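Local structure of Syntaxin1 (Monosiga brevicollis, 2XHE) at residues 108-119 against 133-144. The protein probably acts as a SNAP receptor of the syntaxin family, binding other SNARE proteins in membrane fusion. Residues are numbered along the deposited sequence; the frame is centred on the assembly and turned at random.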
loop_
_atom_site.group_PDB
_atom_site.type_symbol
_atom_site.label_atom_id
_atom_site.label_comp_id
_atom_site.label_asym_id
_atom_site.label_seq_id
_atom_site.Cartn_x
_atom_site.Cartn_y
_atom_site.Cartn_z
ATOM N N LEU B 108 0.233 29.242 -6.275
ATOM C CA LEU B 108 0.214 27.973 -7.012
ATOM C C LEU B 108 0.306 28.206 -8.523
ATOM O O LEU B 108 1.229 27.706 -9.168
ATOM C CB LEU B 108 -1.021 27.135 -6.672
ATOM C CG LEU B 108 -1.002 26.482 -5.292
ATOM C CD1 LEU B 108 -2.284 25.704 -5.026
ATOM C CD2 LEU B 108 0.240 25.610 -5.108
ATOM N N LYS B 109 -0.637 28.969 -9.080
ATOM C CA LYS B 109 -0.613 29.283 -10.508
ATOM C C LYS B 109 0.746 29.797 -10.945
ATOM O O LYS B 109 1.267 29.383 -11.977
ATOM C CB LYS B 109 -1.719 30.270 -10.896
ATOM C CG LYS B 109 -3.043 29.584 -11.222
ATOM C CD LYS B 109 -4.154 30.573 -11.534
ATOM C CE LYS B 109 -5.493 29.855 -11.696
ATOM N NZ LYS B 109 -6.626 30.808 -11.891
ATOM N N GLN B 110 1.328 30.688 -10.150
ATOM C CA GLN B 110 2.639 31.234 -10.470
ATOM C C GLN B 110 3.669 30.105 -10.619
ATOM O O GLN B 110 4.487 30.122 -11.542
ATOM C CB GLN B 110 3.067 32.272 -9.419
ATOM C CG GLN B 110 4.488 32.842 -9.592
ATOM C CD GLN B 110 4.772 33.346 -11.005
ATOM O OE1 GLN B 110 3.857 33.736 -11.741
ATOM N NE2 GLN B 110 6.052 33.338 -11.388
ATOM N N ILE B 111 3.611 29.112 -9.731
ATOM C CA ILE B 111 4.569 28.007 -9.769
ATOM C C ILE B 111 4.300 27.092 -10.961
ATOM O O ILE B 111 5.232 26.533 -11.545
ATOM C CB ILE B 111 4.574 27.176 -8.463
ATOM C CG1 ILE B 111 4.744 28.086 -7.245
ATOM C CG2 ILE B 111 5.691 26.146 -8.498
ATOM C CD1 ILE B 111 4.857 27.341 -5.917
ATOM N N GLU B 112 3.025 26.954 -11.318
ATOM C CA GLU B 112 2.630 26.164 -12.474
ATOM C C GLU B 112 3.280 26.730 -13.723
ATOM O O GLU B 112 4.071 26.054 -14.375
ATOM C CB GLU B 112 1.114 26.160 -12.642
ATOM C CG GLU B 112 0.642 25.301 -13.797
ATOM C CD GLU B 112 -0.766 25.642 -14.227
ATOM O OE1 GLU B 112 -1.335 26.598 -13.651
ATOM O OE2 GLU B 112 -1.298 24.961 -15.138
ATOM N N LYS B 113 2.942 27.975 -14.048
ATOM C CA LYS B 113 3.580 28.678 -15.156
ATOM C C LYS B 113 5.103 28.591 -15.057
ATOM O O LYS B 113 5.779 28.318 -16.043
ATOM C CB LYS B 113 3.127 30.142 -15.206
ATOM C CG LYS B 113 1.649 30.323 -15.558
ATOM C CD LYS B 113 1.236 31.797 -15.572
ATOM C CE LYS B 113 -0.250 31.958 -15.904
ATOM N NZ LYS B 113 -0.710 33.374 -15.821
ATOM N N GLU B 114 5.637 28.816 -13.861
ATOM C CA GLU B 114 7.080 28.719 -13.645
ATOM C C GLU B 114 7.616 27.353 -14.078
ATOM O O GLU B 114 8.651 27.276 -14.744
ATOM C CB GLU B 114 7.438 28.991 -12.176
ATOM C CG GLU B 114 8.032 30.370 -11.903
ATOM C CD GLU B 114 8.311 30.607 -10.420
ATOM O OE1 GLU B 114 7.700 29.912 -9.580
ATOM O OE2 GLU B 114 9.138 31.488 -10.091
ATOM N N ASN B 115 6.908 26.289 -13.698
ATOM C CA ASN B 115 7.304 24.919 -14.038
ATOM C C ASN B 115 7.119 24.627 -15.526
ATOM O O ASN B 115 8.029 24.140 -16.197
ATOM C CB ASN B 115 6.523 23.890 -13.197
ATOM C CG ASN B 115 6.895 23.924 -11.714
ATOM O OD1 ASN B 115 7.707 24.742 -11.277
ATOM N ND2 ASN B 115 6.290 23.035 -10.936
ATOM N N LYS B 116 5.929 24.932 -16.031
ATOM C CA LYS B 116 5.596 24.734 -17.435
ATOM C C LYS B 116 6.636 25.392 -18.341
ATOM O O LYS B 116 7.110 24.783 -19.298
ATOM C CB LYS B 116 4.199 25.293 -17.719
ATOM C CG LYS B 116 3.534 24.727 -18.952
ATOM C CD LYS B 116 2.011 24.781 -18.846
ATOM C CE LYS B 116 1.364 24.050 -20.025
ATOM N NZ LYS B 116 -0.110 23.869 -19.869
ATOM N N ARG B 117 6.996 26.631 -18.023
ATOM C CA ARG B 117 7.999 27.368 -18.783
ATOM C C ARG B 117 9.409 26.970 -18.373
ATOM O O ARG B 117 10.329 27.795 -18.410
ATOM C CB ARG B 117 7.834 28.878 -18.581
ATOM C CG ARG B 117 6.601 29.499 -19.234
ATOM C CD ARG B 117 6.714 31.025 -19.252
ATOM N NE ARG B 117 7.791 31.485 -20.130
ATOM C CZ ARG B 117 8.244 32.737 -20.182
ATOM N NH1 ARG B 117 7.723 33.671 -19.397
ATOM N NH2 ARG B 117 9.225 33.053 -21.019
ATOM N N ALA B 118 9.578 25.713 -17.974
ATOM C CA ALA B 118 10.880 25.219 -17.535
ATOM C C ALA B 118 11.077 23.746 -17.877
ATOM O O ALA B 118 12.162 23.197 -17.669
ATOM C CB ALA B 118 11.062 25.446 -16.042
ATOM N N GLN B 119 10.023 23.115 -18.393
ATOM C CA GLN B 119 10.082 21.721 -18.817
ATOM C C GLN B 119 11.232 21.502 -19.797
ATOM O O GLN B 119 12.224 20.848 -19.474
ATOM C CB GLN B 119 8.761 21.310 -19.474
ATOM C CG GLN B 119 7.533 21.425 -18.581
ATOM C CD GLN B 119 7.410 20.278 -17.591
ATOM O OE1 GLN B 119 7.931 19.181 -17.818
ATOM N NE2 GLN B 119 6.712 20.526 -16.485
ATOM N N LEU B 133 13.680 21.155 -10.953
ATOM C CA LEU B 133 12.338 20.938 -11.487
ATOM C C LEU B 133 11.604 19.786 -10.787
ATOM O O LEU B 133 10.385 19.843 -10.600
ATOM C CB LEU B 133 12.390 20.734 -13.010
ATOM C CG LEU B 133 11.068 20.452 -13.728
ATOM C CD1 LEU B 133 10.044 21.521 -13.429
ATOM C CD2 LEU B 133 11.292 20.344 -15.217
ATOM N N ARG B 134 12.343 18.751 -10.394
ATOM C CA ARG B 134 11.760 17.650 -9.632
ATOM C C ARG B 134 11.147 18.142 -8.320
ATOM O O ARG B 134 9.991 17.829 -8.013
ATOM C CB ARG B 134 12.806 16.570 -9.358
ATOM C CG ARG B 134 13.173 15.723 -10.574
ATOM C CD ARG B 134 14.303 14.757 -10.239
ATOM N NE ARG B 134 13.997 13.987 -9.037
ATOM C CZ ARG B 134 14.908 13.575 -8.163
ATOM N NH1 ARG B 134 16.190 13.861 -8.354
ATOM N NH2 ARG B 134 14.535 12.887 -7.093
ATOM N N ILE B 135 11.932 18.911 -7.557
ATOM C CA ILE B 135 11.486 19.513 -6.302
ATOM C C ILE B 135 10.283 20.419 -6.515
ATOM O O ILE B 135 9.289 20.327 -5.799
ATOM C CB ILE B 135 12.619 20.321 -5.639
ATOM C CG1 ILE B 135 13.633 19.376 -4.996
ATOM C CG2 ILE B 135 12.071 21.282 -4.588
ATOM C CD1 ILE B 135 14.983 19.999 -4.754
ATOM N N ARG B 136 10.372 21.295 -7.506
ATOM C CA ARG B 136 9.261 22.182 -7.819
ATOM C C ARG B 136 7.972 21.398 -8.075
ATOM O O ARG B 136 6.902 21.765 -7.588
ATOM C CB ARG B 136 9.596 23.046 -9.036
ATOM C CG ARG B 136 10.782 23.983 -8.845
ATOM C CD ARG B 136 11.110 24.733 -10.133
ATOM N NE ARG B 136 11.459 26.119 -9.851
ATOM C CZ ARG B 136 10.576 27.107 -9.768
ATOM N NH1 ARG B 136 9.289 26.857 -9.964
ATOM N NH2 ARG B 136 10.982 28.339 -9.485
ATOM N N GLN B 137 8.083 20.314 -8.839
ATOM C CA GLN B 137 6.922 19.511 -9.206
ATOM C C GLN B 137 6.295 18.765 -8.033
ATOM O O GLN B 137 5.073 18.721 -7.922
ATOM C CB GLN B 137 7.264 18.550 -10.340
ATOM C CG GLN B 137 7.345 19.231 -11.695
ATOM C CD GLN B 137 7.871 18.323 -12.793
ATOM O OE1 GLN B 137 8.374 17.225 -12.529
ATOM N NE2 GLN B 137 7.768 18.788 -14.035
ATOM N N SER B 138 7.111 18.192 -7.152
ATOM C CA SER B 138 6.551 17.519 -5.981
ATOM C C SER B 138 5.949 18.496 -4.974
ATOM O O SER B 138 4.932 18.192 -4.354
ATOM C CB SER B 138 7.555 16.578 -5.315
ATOM O OG SER B 138 8.803 17.202 -5.154
ATOM N N GLN B 139 6.565 19.669 -4.826
ATOM C CA GLN B 139 5.997 20.737 -4.001
ATOM C C GLN B 139 4.656 21.203 -4.571
ATOM O O GLN B 139 3.657 21.328 -3.850
ATOM C CB GLN B 139 6.946 21.945 -3.916
ATOM C CG GLN B 139 8.253 21.735 -3.147
ATOM C CD GLN B 139 8.062 21.606 -1.639
ATOM O OE1 GLN B 139 6.968 21.798 -1.109
ATOM N NE2 GLN B 139 9.137 21.268 -0.947
ATOM N N HIS B 140 4.644 21.474 -5.871
ATOM C CA HIS B 140 3.450 21.994 -6.523
ATOM C C HIS B 140 2.273 21.027 -6.384
ATOM O O HIS B 140 1.151 21.438 -6.069
ATOM C CB HIS B 140 3.732 22.283 -7.997
ATOM C CG HIS B 140 2.590 22.938 -8.709
ATOM N ND1 HIS B 140 1.420 23.287 -8.072
ATOM C CD2 HIS B 140 2.439 23.308 -10.002
ATOM C CE1 HIS B 140 0.594 23.843 -8.942
ATOM N NE2 HIS B 140 1.190 23.870 -10.120
ATOM N N SER B 141 2.540 19.740 -6.616
ATOM C CA SER B 141 1.515 18.711 -6.529
ATOM C C SER B 141 1.001 18.562 -5.109
ATOM O O SER B 141 -0.194 18.708 -4.844
ATOM C CB SER B 141 2.063 17.374 -7.015
ATOM O OG SER B 141 2.319 17.420 -8.408
ATOM N N SER B 142 1.914 18.270 -4.194
ATOM C CA SER B 142 1.549 18.037 -2.807
ATOM C C SER B 142 0.641 19.143 -2.237
ATOM O O SER B 142 -0.381 18.855 -1.604
ATOM C CB SER B 142 2.809 17.879 -1.962
ATOM O OG SER B 142 2.479 17.580 -0.617
ATOM N N LEU B 143 1.012 20.399 -2.466
ATOM C CA LEU B 143 0.321 21.521 -1.839
ATOM C C LEU B 143 -1.045 21.801 -2.468
ATOM O O LEU B 143 -2.001 22.173 -1.772
ATOM C CB LEU B 143 1.202 22.782 -1.866
ATOM C CG LEU B 143 2.453 22.744 -0.981
ATOM C CD1 LEU B 143 3.376 23.912 -1.280
ATOM C CD2 LEU B 143 2.077 22.717 0.497
ATOM N N SER B 144 -1.138 21.633 -3.783
ATOM C CA SER B 144 -2.419 21.779 -4.449
ATOM C C SER B 144 -3.425 20.811 -3.843
ATOM O O SER B 144 -4.568 21.173 -3.582
ATOM C CB SER B 144 -2.273 21.544 -5.941
ATOM O OG SER B 144 -1.371 22.482 -6.487
#
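Asn115 pairs with Leu133 and Leu108 with His140 in the backbone register where helices 108-116 and 133-144 run nearly antiparallel, their axes 10.3 Å apart at closest approach and crossing at -148°. Two polar side chains serve as knobs. Asn115 enters a hole formed by Leu133, Arg136, Gln137 and His140, and its OD1 accepts a hydrogen bond from Arg136 NH1 at 2.9 Å, the donor lying almost in line with the amide C=O while the amide and guanidinium planes stand 83° apart. The same NH1 makes a weak hydrogen bond of 3.5 Å to Glu114 OE1, part of a salt bridge that meets the guanidinium at its edge. The arginine chain, extended at chi2, bends at chi3 and turns again about NE-CZ, bringing NH1 round to both acceptors. A leucine in place of Arg136 would probably leave Asn115 OD1 without this donor and Glu114 without its cross-helix countercharge. This knobs-into-holes packing joins helices 80-116 and 131-171 of what is, as in other syntaxins, the three-helix Habc bundle, whose third member, helix 44-72, packs against Leu143; Arg134, Gln139 and Ser142 bond to the chain of another protein. His140 is the reciprocal knob, set among Leu108, Ile111, Glu112 and Asn115. With its ring anti to the backbone N (chi1 -175°), it reaches across until NE2 lies 3.4 Å from Glu112 CB. One turn on, Ser144 OG donates to His140 O at 2.8 Å, while Leu108 CD1 rests 3.7 Å from Ser144 OG, beside Met236 of helix 214-237.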